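Local structure of replication protein B (Plasmid RSF1010, 3H20) at residues 118-123 with 186-190; 89-93 with 175-179; 223-227 with 249-255. The protein is a plasmid primase that synthesises short primers on single-stranded DNA from nucleotides, releasing diphosphate, to start replication of RSF1010. All blocks are in the same frame, centred on the assembly; numbering follows the deposited sequence.

Contact 1: residues 118-123 with 186-190; sequences ELRGQI and AGQQI
Two helices cross here almost at a right angle. The segment 118-123 of helix 117-130 and the segment 186-190 of the long helix 179-206 have axes 10.0 Å apart at closest approach. Their N-to-C directions differ by 96°. All residues are helical. The nearest CA pair is Leu119 and Ala186, 6.1 Å apart. Ala186 is the small knob, its CB directed at the other helix. That methyl sits among three side chains: Ala186 CB lies 3.7 Å from Leu119 CD2, 4.0 Å from Gln122 CG and 4.0 Å from Ile123 CG1. Leu119 (chi1 m, chi2 t) also has its CD2 3.9 Å from Gly187 N. One turn on from Ala186, Ile190 (m, t) reaches back, its CD1 4.1 Å from Leu119 CD2 and 3.4 Å from Glu118 OE2. At the polar margin Gln122 (chi1 t, chi2 p) gives a hydrogen bond from NE2 to Gln189 OE1, 3.0 Å; Gln122 OE1 is held by Arg125 of its own helix. The contact buries 311 Å² in all. It is a near-orthogonal helix crossing over an alanine, seating the long helix on the N-terminal primase domain.

Contact 2: residues 89-93 with 175-179; sequences AEGRE and TATAG. With SO4 (sulfate ion), chain B.
This is a surface contact between two loops of the N-terminal primase domain. One follows helix 81-89; the other leads into helix 179-206. CA atoms pair as Gly91 with Thr177 (4.7 Å) and Glu93 with Ala176 (4.9 Å). Gly91, with phi 77°, is the C-prime residue of the Schellman motif that ends helix 81-89. Its carbonyl turns to the second loop, where Ala178 N donates to Gly91 O at 2.8 Å. That loop makes a type I beta turn from Ala176 to Gly179, closed by Gly179 N to Ala176 O at 3.0 Å, with Ala178 as N-cap of the long helix. Glu93 (chi1 m) grips Thr177 with both oxygens: OE1 accepts from Thr177 N at 2.8 Å, and OE2 from Thr177 OG1 at 2.7 Å. Arg92 folds back, NH1 bonding Glu90 O at 2.9 Å and lying 3.6 Å from Ala178 CB; its NH2 pairs with Glu130. A sulfate ion takes hydrogen bonds from Thr175 N to O1 (2.8 Å) and Thr175 OG1 to O3 (2.9 Å).

Contact 3: residues 223-227 with 249-255; sequences EYRSE and KLASRGR
The contact belongs to the C-terminal helix bundle, where helix 220-234 meets the C-terminal end of helix 239-252. The segment 223-227 is helical throughout. In 249-255 the helix runs to Ser252, and Arg253 is the first residue to leave it. Gly254, at phi 100°, is the C-prime residue of a Schellman motif, with Arg255 N to Leu250 O at 3.0 Å and Gly254 N to Ala251 O at 3.1 Å. The nearest CA pairs are Tyr224 with Leu250 (7.1 Å) and Glu227 with Lys249 (8.1 Å). Leu250 forms the apolar centre. Leu250 CD2 lies 3.9 Å from Tyr224 CB, and Leu250 CD1 3.8 Å from Glu223 CG. The Tyr224 ring leads away, and its hydroxyl bonds to Asp243. Two salt bridges join the segments. Glu223 (chi1 t, chi2 t) extends so that OE1 accepts from both Arg255 NE and Arg255 NH2, each at 2.8 Å; Arg255 NH1 pairs with Glu259. Glu227 (m, m) binds Arg253 NH1 through OE2 at 2.9 Å. Water 1 donates to Glu227 OE1 at 2.7 Å and makes a weak bond with Arg253 NH2 at 3.5 Å. Lys249 CD comes within 3.1 Å of Glu227 OE1. Two acids one helical turn apart, paired with arginines at a Schellman helix end, thus join neighbouring helices of the bundle.

From the N terminus, the chain first supplies the loop 89-93, then segment 118-123 on helix 117-130. It returns at 175-179, which closes contact 2 across 81 residues. Helix 179-206 follows directly, and its segment 186-190 closes contact 1 across 62 residues. The two closures therefore cross. Their centres are 16 Å apart and their nearest atoms about 6 Å apart. Together they fix the start of the long helix to the N-terminal primase domain. Contact 3 comes later in series, closes a short loop of 21 residues and ties helix 220-234 to the end of helix 239-252. Its centre is 42 Å from that of contact 1 and 57 Å from that of contact 2.

Contact 1: residues 118-123 with 186-190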
ATOM      1  N   GLU A 118      -0.916  11.262   4.573  1.00 39.98           N
ATOM      2  CA  GLU A 118      -2.174  10.526   4.723  1.00 40.33           C
ATOM      3  C   GLU A 118      -3.302  11.097   3.845  1.00 39.41           C
ATOM      4  O   GLU A 118      -3.896  10.365   3.051  1.00 39.12           O
ATOM      5  CB  GLU A 118      -2.569  10.469   6.212  1.00 40.23           C
ATOM      6  CG  GLU A 118      -4.032  10.193   6.531  1.00 41.36           C
ATOM      7  CD  GLU A 118      -4.335  10.199   8.038  1.00 42.14           C
ATOM      8  OE1 GLU A 118      -3.409  10.387   8.860  1.00 45.07           O
ATOM      9  OE2 GLU A 118      -5.513   9.997   8.413  1.00 43.94           O
ATOM     10  N   LEU A 119      -3.586  12.392   3.980  1.00 38.58           N
ATOM     11  CA  LEU A 119      -4.664  13.021   3.205  1.00 37.79           C
ATOM     12  C   LEU A 119      -4.321  13.091   1.714  1.00 36.96           C
ATOM     13  O   LEU A 119      -5.175  12.842   0.865  1.00 37.10           O
ATOM     14  CB  LEU A 119      -5.025  14.410   3.758  1.00 37.92           C
ATOM     15  CG  LEU A 119      -5.683  14.453   5.149  1.00 39.40           C
ATOM     16  CD1 LEU A 119      -5.563  15.832   5.789  1.00 39.53           C
ATOM     17  CD2 LEU A 119      -7.152  13.998   5.123  1.00 39.85           C
ATOM     18  N   ARG A 120      -3.071  13.411   1.395  1.00 36.07           N
ATOM     19  CA  ARG A 120      -2.664  13.528  -0.011  1.00 35.37           C
ATOM     20  C   ARG A 120      -2.774  12.211  -0.786  1.00 34.95           C
ATOM     21  O   ARG A 120      -3.191  12.202  -1.943  1.00 34.54           O
ATOM     22  CB  ARG A 120      -1.254  14.097  -0.118  1.00 35.51           C
ATOM     23  CG  ARG A 120      -1.199  15.614   0.131  1.00 37.42           C
ATOM     24  CD  ARG A 120       0.159  16.205  -0.186  1.00 39.64           C
ATOM     25  NE  ARG A 120       1.109  15.934   0.886  1.00 44.67           N
ATOM     26  CZ  ARG A 120       2.086  15.044   0.804  1.00 45.16           C
ATOM     27  NH1 ARG A 120       2.897  14.862   1.829  1.00 46.75           N
ATOM     28  NH2 ARG A 120       2.253  14.343  -0.306  1.00 46.68           N
ATOM     29  N   GLY A 121      -2.397  11.108  -0.143  1.00 34.77           N
ATOM     30  CA  GLY A 121      -2.463   9.794  -0.769  1.00 34.51           C
ATOM     31  C   GLY A 121      -3.899   9.382  -1.027  1.00 34.16           C
ATOM     32  O   GLY A 121      -4.213   8.826  -2.078  1.00 34.03           O
ATOM     33  N   GLN A 122      -4.772   9.669  -0.063  1.00 33.78           N
ATOM     34  CA  GLN A 122      -6.201   9.407  -0.206  1.00 33.51           C
ATOM     35  C   GLN A 122      -6.787  10.220  -1.350  1.00 32.93           C
ATOM     36  O   GLN A 122      -7.562   9.691  -2.150  1.00 32.25           O
ATOM     37  CB  GLN A 122      -6.940   9.696   1.107  1.00 34.21           C
ATOM     38  CG  GLN A 122      -8.436   9.370   1.098  1.00 35.51           C
ATOM     39  CD  GLN A 122      -8.746   7.880   1.239  1.00 38.51           C
ATOM     40  OE1 GLN A 122      -7.919   7.094   1.713  1.00 40.28           O
ATOM     41  NE2 GLN A 122      -9.949   7.491   0.839  1.00 38.30           N
ATOM     42  N   ILE A 123      -6.413  11.500  -1.431  1.00 32.27           N
ATOM     43  CA  ILE A 123      -6.912  12.371  -2.498  1.00 32.28           C
ATOM     44  C   ILE A 123      -6.371  11.930  -3.861  1.00 32.53           C
ATOM     45  O   ILE A 123      -7.108  11.915  -4.840  1.00 32.60           O
ATOM     46  CB  ILE A 123      -6.628  13.886  -2.216  1.00 31.81           C
ATOM     47  CG1 ILE A 123      -7.414  14.339  -0.975  1.00 31.81           C
ATOM     48  CG2 ILE A 123      -7.030  14.751  -3.409  1.00 31.18           C
ATOM     49  CD1 ILE A 123      -6.928  15.660  -0.375  1.00 32.51           C
ATOM     50  N   ALA A 186     -11.727  13.516   2.224  1.00 33.54           N
ATOM     51  CA  ALA A 186     -10.700  12.566   2.640  1.00 33.43           C
ATOM     52  C   ALA A 186     -10.797  12.270   4.135  1.00 33.52           C
ATOM     53  O   ALA A 186     -10.688  11.113   4.550  1.00 33.24           O
ATOM     54  CB  ALA A 186      -9.305  13.088   2.280  1.00 33.07           C
ATOM     55  N   GLY A 187     -11.009  13.318   4.929  1.00 33.50           N
ATOM     56  CA  GLY A 187     -11.125  13.177   6.379  1.00 33.70           C
ATOM     57  C   GLY A 187     -12.347  12.353   6.763  1.00 33.88           C
ATOM     58  O   GLY A 187     -12.268  11.499   7.649  1.00 33.03           O
ATOM     59  N   GLN A 188     -13.463  12.601   6.073  1.00 34.17           N
ATOM     60  CA  GLN A 188     -14.711  11.842   6.241  1.00 34.50           C
ATOM     61  C   GLN A 188     -14.558  10.361   5.886  1.00 34.37           C
ATOM     62  O   GLN A 188     -15.065   9.482   6.594  1.00 33.94           O
ATOM     63  CB  GLN A 188     -15.835  12.475   5.408  1.00 35.39           C
ATOM     64  CG  GLN A 188     -16.330  13.804   5.959  1.00 36.71           C
ATOM     65  CD  GLN A 188     -17.078  13.641   7.267  1.00 40.63           C
ATOM     66  OE1 GLN A 188     -16.516  13.824   8.349  1.00 43.04           O
ATOM     67  NE2 GLN A 188     -18.346  13.280   7.177  1.00 42.06           N
ATOM     68  N   GLN A 189     -13.859  10.086   4.789  1.00 33.91           N
ATOM     69  CA  GLN A 189     -13.589   8.708   4.362  1.00 33.93           C
ATOM     70  C   GLN A 189     -12.695   7.951   5.347  1.00 33.99           C
ATOM     71  O   GLN A 189     -12.915   6.765   5.608  1.00 33.48           O
ATOM     72  CB  GLN A 189     -12.964   8.700   2.963  1.00 33.87           C
ATOM     73  CG  GLN A 189     -13.945   9.112   1.869  1.00 34.01           C
ATOM     74  CD  GLN A 189     -13.273   9.355   0.533  1.00 35.18           C
ATOM     75  OE1 GLN A 189     -12.073   9.607   0.469  1.00 35.55           O
ATOM     76  NE2 GLN A 189     -14.053   9.290  -0.545  1.00 35.42           N
ATOM     77  N   ILE A 190     -11.683   8.636   5.877  1.00 33.83           N
ATOM     78  CA  ILE A 190     -10.803   8.052   6.899  1.00 34.37           C
ATOM     79  C   ILE A 190     -11.578   7.805   8.204  1.00 34.35           C
ATOM     80  O   ILE A 190     -11.458   6.738   8.815  1.00 33.96           O
ATOM     81  CB  ILE A 190      -9.522   8.916   7.115  1.00 34.22           C
ATOM     82  CG1 ILE A 190      -8.651   8.884   5.848  1.00 34.91           C
ATOM     83  CG2 ILE A 190      -8.736   8.437   8.330  1.00 34.93           C
ATOM     84  CD1 ILE A 190      -7.604  10.018   5.730  1.00 34.79           C
TER

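Contact 2: residues 89-93 with 175-179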
ATOM      1  N   ALA A  89     -14.000  22.156 -14.856  1.00 31.87           N
ATOM      2  CA  ALA A  89     -15.428  22.471 -14.731  1.00 31.94           C
ATOM      3  C   ALA A  89     -16.045  21.927 -13.437  1.00 31.69           C
ATOM      4  O   ALA A  89     -17.193  22.245 -13.098  1.00 31.61           O
ATOM      5  CB  ALA A  89     -16.200  21.946 -15.950  1.00 32.27           C
ATOM      6  N   GLU A  90     -15.273  21.104 -12.733  1.00 31.70           N
ATOM      7  CA  GLU A  90     -15.680  20.472 -11.479  1.00 31.84           C
ATOM      8  C   GLU A  90     -14.889  20.989 -10.264  1.00 31.71           C
ATOM      9  O   GLU A  90     -14.993  20.440  -9.162  1.00 31.47           O
ATOM     10  CB  GLU A  90     -15.551  18.943 -11.601  1.00 31.96           C
ATOM     11  CG  GLU A  90     -16.555  18.348 -12.618  1.00 32.10           C
ATOM     12  CD  GLU A  90     -16.278  16.895 -13.011  1.00 33.25           C
ATOM     13  OE1 GLU A  90     -15.465  16.210 -12.353  1.00 34.39           O
ATOM     14  OE2 GLU A  90     -16.897  16.434 -13.995  1.00 34.86           O
ATOM     15  N   GLY A  91     -14.123  22.060 -10.454  1.00 31.93           N
ATOM     16  CA  GLY A  91     -13.369  22.646  -9.342  1.00 32.26           C
ATOM     17  C   GLY A  91     -12.102  21.891  -8.957  1.00 32.08           C
ATOM     18  O   GLY A  91     -11.540  22.123  -7.879  1.00 32.76           O
ATOM     19  N   ARG A  92     -11.639  21.006  -9.838  1.00 32.06           N
ATOM     20  CA  ARG A  92     -10.330  20.342  -9.677  1.00 31.77           C
ATOM     21  C   ARG A  92      -9.305  20.995 -10.624  1.00 31.82           C
ATOM     22  O   ARG A  92      -8.578  20.297 -11.351  1.00 31.93           O
ATOM     23  CB  ARG A  92     -10.427  18.835  -9.962  1.00 31.92           C
ATOM     24  CG  ARG A  92     -11.043  17.979  -8.828  1.00 31.24           C
ATOM     25  CD  ARG A  92     -12.555  18.184  -8.681  1.00 31.88           C
ATOM     26  NE  ARG A  92     -13.135  17.077  -7.909  1.00 31.81           N
ATOM     27  CZ  ARG A  92     -14.257  17.151  -7.195  1.00 31.93           C
ATOM     28  NH1 ARG A  92     -14.962  18.288  -7.146  1.00 29.72           N
ATOM     29  NH2 ARG A  92     -14.674  16.077  -6.532  1.00 28.02           N
ATOM     30  N   GLU A  93      -9.259  22.323 -10.613  1.00 32.04           N
ATOM     31  CA  GLU A  93      -8.376  23.078 -11.519  1.00 32.52           C
ATOM     32  C   GLU A  93      -6.918  22.717 -11.206  1.00 32.90           C
ATOM     33  O   GLU A  93      -6.510  22.759 -10.040  1.00 33.64           O
ATOM     34  CB  GLU A  93      -8.553  24.603 -11.366  1.00 32.45           C
ATOM     35  CG  GLU A  93      -9.970  25.150 -11.597  1.00 32.81           C
ATOM     36  CD  GLU A  93     -10.805  25.241 -10.314  1.00 33.57           C
ATOM     37  OE1 GLU A  93     -10.520  24.515  -9.331  1.00 33.42           O
ATOM     38  OE2 GLU A  93     -11.754  26.051 -10.298  1.00 33.99           O
ATOM     39  N   THR A 175      -4.697  27.320  -5.728  1.00 32.05           N
ATOM     40  CA  THR A 175      -5.450  26.233  -5.088  1.00 31.54           C
ATOM     41  C   THR A 175      -6.732  25.937  -5.871  1.00 31.49           C
ATOM     42  O   THR A 175      -7.408  26.855  -6.308  1.00 31.87           O
ATOM     43  CB  THR A 175      -5.783  26.604  -3.627  1.00 31.78           C
ATOM     44  OG1 THR A 175      -4.562  26.866  -2.918  1.00 31.08           O
ATOM     45  CG2 THR A 175      -6.546  25.492  -2.937  1.00 30.93           C
ATOM     46  N   ALA A 176      -7.054  24.653  -6.056  1.00 31.32           N
ATOM     47  CA  ALA A 176      -8.302  24.259  -6.731  1.00 31.23           C
ATOM     48  C   ALA A 176      -9.517  24.764  -5.943  1.00 30.97           C
ATOM     49  O   ALA A 176      -9.468  24.825  -4.712  1.00 30.83           O
ATOM     50  CB  ALA A 176      -8.365  22.748  -6.893  1.00 30.14           C
ATOM     51  N   THR A 177     -10.588  25.152  -6.645  1.00 30.56           N
ATOM     52  CA  THR A 177     -11.849  25.550  -5.974  1.00 30.64           C
ATOM     53  C   THR A 177     -12.337  24.487  -4.966  1.00 30.92           C
ATOM     54  O   THR A 177     -12.770  24.826  -3.860  1.00 30.34           O
ATOM     55  CB  THR A 177     -12.969  25.843  -7.004  1.00 30.90           C
ATOM     56  OG1 THR A 177     -12.543  26.885  -7.891  1.00 30.05           O
ATOM     57  CG2 THR A 177     -14.265  26.283  -6.309  1.00 30.13           C
ATOM     58  N   ALA A 178     -12.236  23.216  -5.361  1.00 30.83           N
ATOM     59  CA  ALA A 178     -12.669  22.078  -4.544  1.00 31.39           C
ATOM     60  C   ALA A 178     -11.623  21.593  -3.550  1.00 32.07           C
ATOM     61  O   ALA A 178     -11.833  20.579  -2.885  1.00 32.30           O
ATOM     62  CB  ALA A 178     -13.111  20.915  -5.441  1.00 30.91           C
ATOM     63  N   GLY A 179     -10.500  22.305  -3.442  1.00 31.93           N
ATOM     64  CA  GLY A 179      -9.425  21.916  -2.509  1.00 32.17           C
ATOM     65  C   GLY A 179      -9.886  21.681  -1.072  1.00 32.03           C
ATOM     66  O   GLY A 179      -9.741  20.567  -0.550  1.00 32.57           O
TER
HETATM   67  S   SO4 B 324      -4.148  30.212  -3.841  1.00 63.89           S
HETATM   68  O1  SO4 B 324      -5.199  29.906  -4.805  1.00 64.05           O
HETATM   69  O2  SO4 B 324      -4.735  30.308  -2.509  1.00 64.32           O
HETATM   70  O3  SO4 B 324      -3.126  29.168  -3.859  1.00 63.82           O
HETATM   71  O4  SO4 B 324      -3.523  31.485  -4.193  1.00 64.72           O

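Contact 3: residues 223-227 with 249-255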
ATOM      1  N   GLU A 223      -4.420 -23.039  21.076  1.00 39.11           N
ATOM      2  CA  GLU A 223      -4.956 -23.773  19.935  1.00 38.86           C
ATOM      3  C   GLU A 223      -5.913 -24.879  20.393  1.00 38.17           C
ATOM      4  O   GLU A 223      -7.005 -25.042  19.839  1.00 37.87           O
ATOM      5  CB  GLU A 223      -3.787 -24.384  19.158  1.00 38.95           C
ATOM      6  CG  GLU A 223      -4.040 -24.656  17.692  1.00 39.72           C
ATOM      7  CD  GLU A 223      -2.774 -25.064  16.955  1.00 39.60           C
ATOM      8  OE1 GLU A 223      -1.711 -24.461  17.227  1.00 40.77           O
ATOM      9  OE2 GLU A 223      -2.847 -25.976  16.097  1.00 40.34           O
ATOM     10  N   TYR A 224      -5.490 -25.625  21.409  1.00 37.47           N
ATOM     11  CA  TYR A 224      -6.302 -26.682  22.008  1.00 36.92           C
ATOM     12  C   TYR A 224      -7.597 -26.131  22.617  1.00 36.97           C
ATOM     13  O   TYR A 224      -8.683 -26.637  22.335  1.00 36.62           O
ATOM     14  CB  TYR A 224      -5.481 -27.458  23.047  1.00 36.51           C
ATOM     15  CG  TYR A 224      -6.289 -28.402  23.911  1.00 35.95           C
ATOM     16  CD1 TYR A 224      -6.637 -29.679  23.459  1.00 36.28           C
ATOM     17  CD2 TYR A 224      -6.694 -28.021  25.190  1.00 35.75           C
ATOM     18  CE1 TYR A 224      -7.383 -30.545  24.259  1.00 34.80           C
ATOM     19  CE2 TYR A 224      -7.436 -28.871  25.989  1.00 35.71           C
ATOM     20  CZ  TYR A 224      -7.777 -30.126  25.519  1.00 35.52           C
ATOM     21  OH  TYR A 224      -8.515 -30.955  26.325  1.00 35.85           O
ATOM     22  N   ARG A 225      -7.470 -25.082  23.432  1.00 37.27           N
ATOM     23  CA  ARG A 225      -8.618 -24.454  24.091  1.00 37.66           C
ATOM     24  C   ARG A 225      -9.631 -23.897  23.089  1.00 37.84           C
ATOM     25  O   ARG A 225     -10.843 -23.993  23.303  1.00 37.89           O
ATOM     26  CB  ARG A 225      -8.148 -23.361  25.054  1.00 37.82           C
ATOM     27  CG  ARG A 225      -7.313 -23.883  26.220  1.00 38.73           C
ATOM     28  CD  ARG A 225      -6.445 -22.790  26.827  1.00 40.92           C
ATOM     29  NE  ARG A 225      -7.204 -21.904  27.708  1.00 41.96           N
ATOM     30  CZ  ARG A 225      -7.352 -22.089  29.019  1.00 43.23           C
ATOM     31  NH1 ARG A 225      -6.795 -23.132  29.627  1.00 43.72           N
ATOM     32  NH2 ARG A 225      -8.065 -21.226  29.727  1.00 43.35           N
ATOM     33  N   SER A 226      -9.126 -23.326  21.996  1.00 38.02           N
ATOM     34  CA  SER A 226      -9.968 -22.797  20.921  1.00 38.12           C
ATOM     35  C   SER A 226     -10.854 -23.883  20.301  1.00 38.03           C
ATOM     36  O   SER A 226     -12.066 -23.698  20.171  1.00 37.83           O
ATOM     37  CB  SER A 226      -9.104 -22.136  19.844  1.00 38.30           C
ATOM     38  OG  SER A 226      -9.872 -21.249  19.051  1.00 38.66           O
ATOM     39  N   GLU A 227     -10.246 -25.012  19.937  1.00 38.07           N
ATOM     40  CA  GLU A 227     -10.983 -26.149  19.380  1.00 38.16           C
ATOM     41  C   GLU A 227     -12.004 -26.705  20.380  1.00 37.64           C
ATOM     42  O   GLU A 227     -13.154 -26.967  20.017  1.00 37.48           O
ATOM     43  CB  GLU A 227     -10.028 -27.266  18.925  1.00 38.57           C
ATOM     44  CG  GLU A 227      -9.049 -26.885  17.802  1.00 40.86           C
ATOM     45  CD  GLU A 227      -9.733 -26.433  16.514  1.00 43.53           C
ATOM     46  OE1 GLU A 227     -10.778 -27.008  16.143  1.00 44.91           O
ATOM     47  OE2 GLU A 227      -9.219 -25.495  15.864  1.00 45.03           O
ATOM     48  N   LYS A 249      -6.827 -32.380  15.242  1.00 34.80           N
ATOM     49  CA  LYS A 249      -6.687 -31.090  14.559  1.00 35.38           C
ATOM     50  C   LYS A 249      -5.300 -30.485  14.767  1.00 34.91           C
ATOM     51  O   LYS A 249      -4.643 -30.101  13.800  1.00 34.37           O
ATOM     52  CB  LYS A 249      -7.784 -30.115  14.995  1.00 35.56           C
ATOM     53  CG  LYS A 249      -9.094 -30.293  14.241  1.00 38.13           C
ATOM     54  CD  LYS A 249     -10.282 -29.859  15.085  1.00 40.35           C
ATOM     55  CE  LYS A 249     -11.525 -29.590  14.236  1.00 42.19           C
ATOM     56  NZ  LYS A 249     -11.987 -30.790  13.476  1.00 43.50           N
ATOM     57  N   LEU A 250      -4.859 -30.427  16.025  1.00 34.54           N
ATOM     58  CA  LEU A 250      -3.506 -29.987  16.377  1.00 34.47           C
ATOM     59  C   LEU A 250      -2.399 -30.812  15.704  1.00 34.22           C
ATOM     60  O   LEU A 250      -1.433 -30.246  15.191  1.00 34.17           O
ATOM     61  CB  LEU A 250      -3.315 -29.985  17.902  1.00 34.58           C
ATOM     62  CG  LEU A 250      -3.596 -28.682  18.666  1.00 35.09           C
ATOM     63  CD1 LEU A 250      -5.041 -28.218  18.504  1.00 35.34           C
ATOM     64  CD2 LEU A 250      -3.239 -28.842  20.156  1.00 34.71           C
ATOM     65  N   ALA A 251      -2.543 -32.137  15.695  1.00 34.31           N
ATOM     66  CA  ALA A 251      -1.550 -33.022  15.059  1.00 34.38           C
ATOM     67  C   ALA A 251      -1.517 -32.864  13.535  1.00 34.82           C
ATOM     68  O   ALA A 251      -0.445 -32.903  12.928  1.00 35.04           O
ATOM     69  CB  ALA A 251      -1.798 -34.472  15.431  1.00 34.65           C
ATOM     70  N   SER A 252      -2.690 -32.682  12.929  1.00 34.99           N
ATOM     71  CA  SER A 252      -2.798 -32.439  11.488  1.00 35.45           C
ATOM     72  C   SER A 252      -2.143 -31.121  11.074  1.00 36.18           C
ATOM     73  O   SER A 252      -1.711 -30.968   9.924  1.00 35.77           O
ATOM     74  CB  SER A 252      -4.260 -32.446  11.055  1.00 35.34           C
ATOM     75  OG  SER A 252      -4.765 -33.770  11.008  1.00 35.92           O
ATOM     76  N   ARG A 253      -2.085 -30.173  12.009  1.00 36.65           N
ATOM     77  CA  ARG A 253      -1.487 -28.859  11.760  1.00 38.06           C
ATOM     78  C   ARG A 253      -0.012 -28.804  12.195  1.00 37.81           C
ATOM     79  O   ARG A 253       0.614 -27.742  12.172  1.00 37.69           O
ATOM     80  CB  ARG A 253      -2.332 -27.750  12.408  1.00 38.03           C
ATOM     81  CG  ARG A 253      -3.692 -27.574  11.726  1.00 39.79           C
ATOM     82  CD  ARG A 253      -4.731 -26.843  12.586  1.00 40.49           C
ATOM     83  NE  ARG A 253      -6.090 -27.118  12.101  1.00 45.59           N
ATOM     84  CZ  ARG A 253      -7.222 -26.704  12.675  1.00 46.52           C
ATOM     85  NH1 ARG A 253      -7.200 -25.968  13.783  1.00 46.44           N
ATOM     86  NH2 ARG A 253      -8.391 -27.027  12.132  1.00 46.96           N
ATOM     87  N   GLY A 254       0.533 -29.963  12.571  1.00 37.83           N
ATOM     88  CA  GLY A 254       1.970 -30.117  12.808  1.00 38.17           C
ATOM     89  C   GLY A 254       2.448 -30.077  14.249  1.00 38.40           C
ATOM     90  O   GLY A 254       3.656 -30.131  14.506  1.00 38.53           O
ATOM     91  N   ARG A 255       1.516 -29.976  15.194  1.00 38.71           N
ATOM     92  CA  ARG A 255       1.879 -29.929  16.609  1.00 38.86           C
ATOM     93  C   ARG A 255       2.447 -31.266  17.055  1.00 38.97           C
ATOM     94  O   ARG A 255       2.004 -32.324  16.601  1.00 38.77           O
ATOM     95  CB  ARG A 255       0.686 -29.540  17.492  1.00 39.00           C
ATOM     96  CG  ARG A 255       0.182 -28.110  17.308  1.00 39.11           C
ATOM     97  CD  ARG A 255       1.227 -27.087  17.700  1.00 38.93           C
ATOM     98  NE  ARG A 255       0.704 -25.724  17.651  1.00 39.47           N
ATOM     99  CZ  ARG A 255       1.412 -24.632  17.927  1.00 39.17           C
ATOM    100  NH1 ARG A 255       2.692 -24.720  18.275  1.00 38.83           N
ATOM    101  NH2 ARG A 255       0.837 -23.441  17.849  1.00 39.42           N
TER
HETATM  102  O   HOH W   1     -11.415 -26.219  13.615  1.00 66.57           O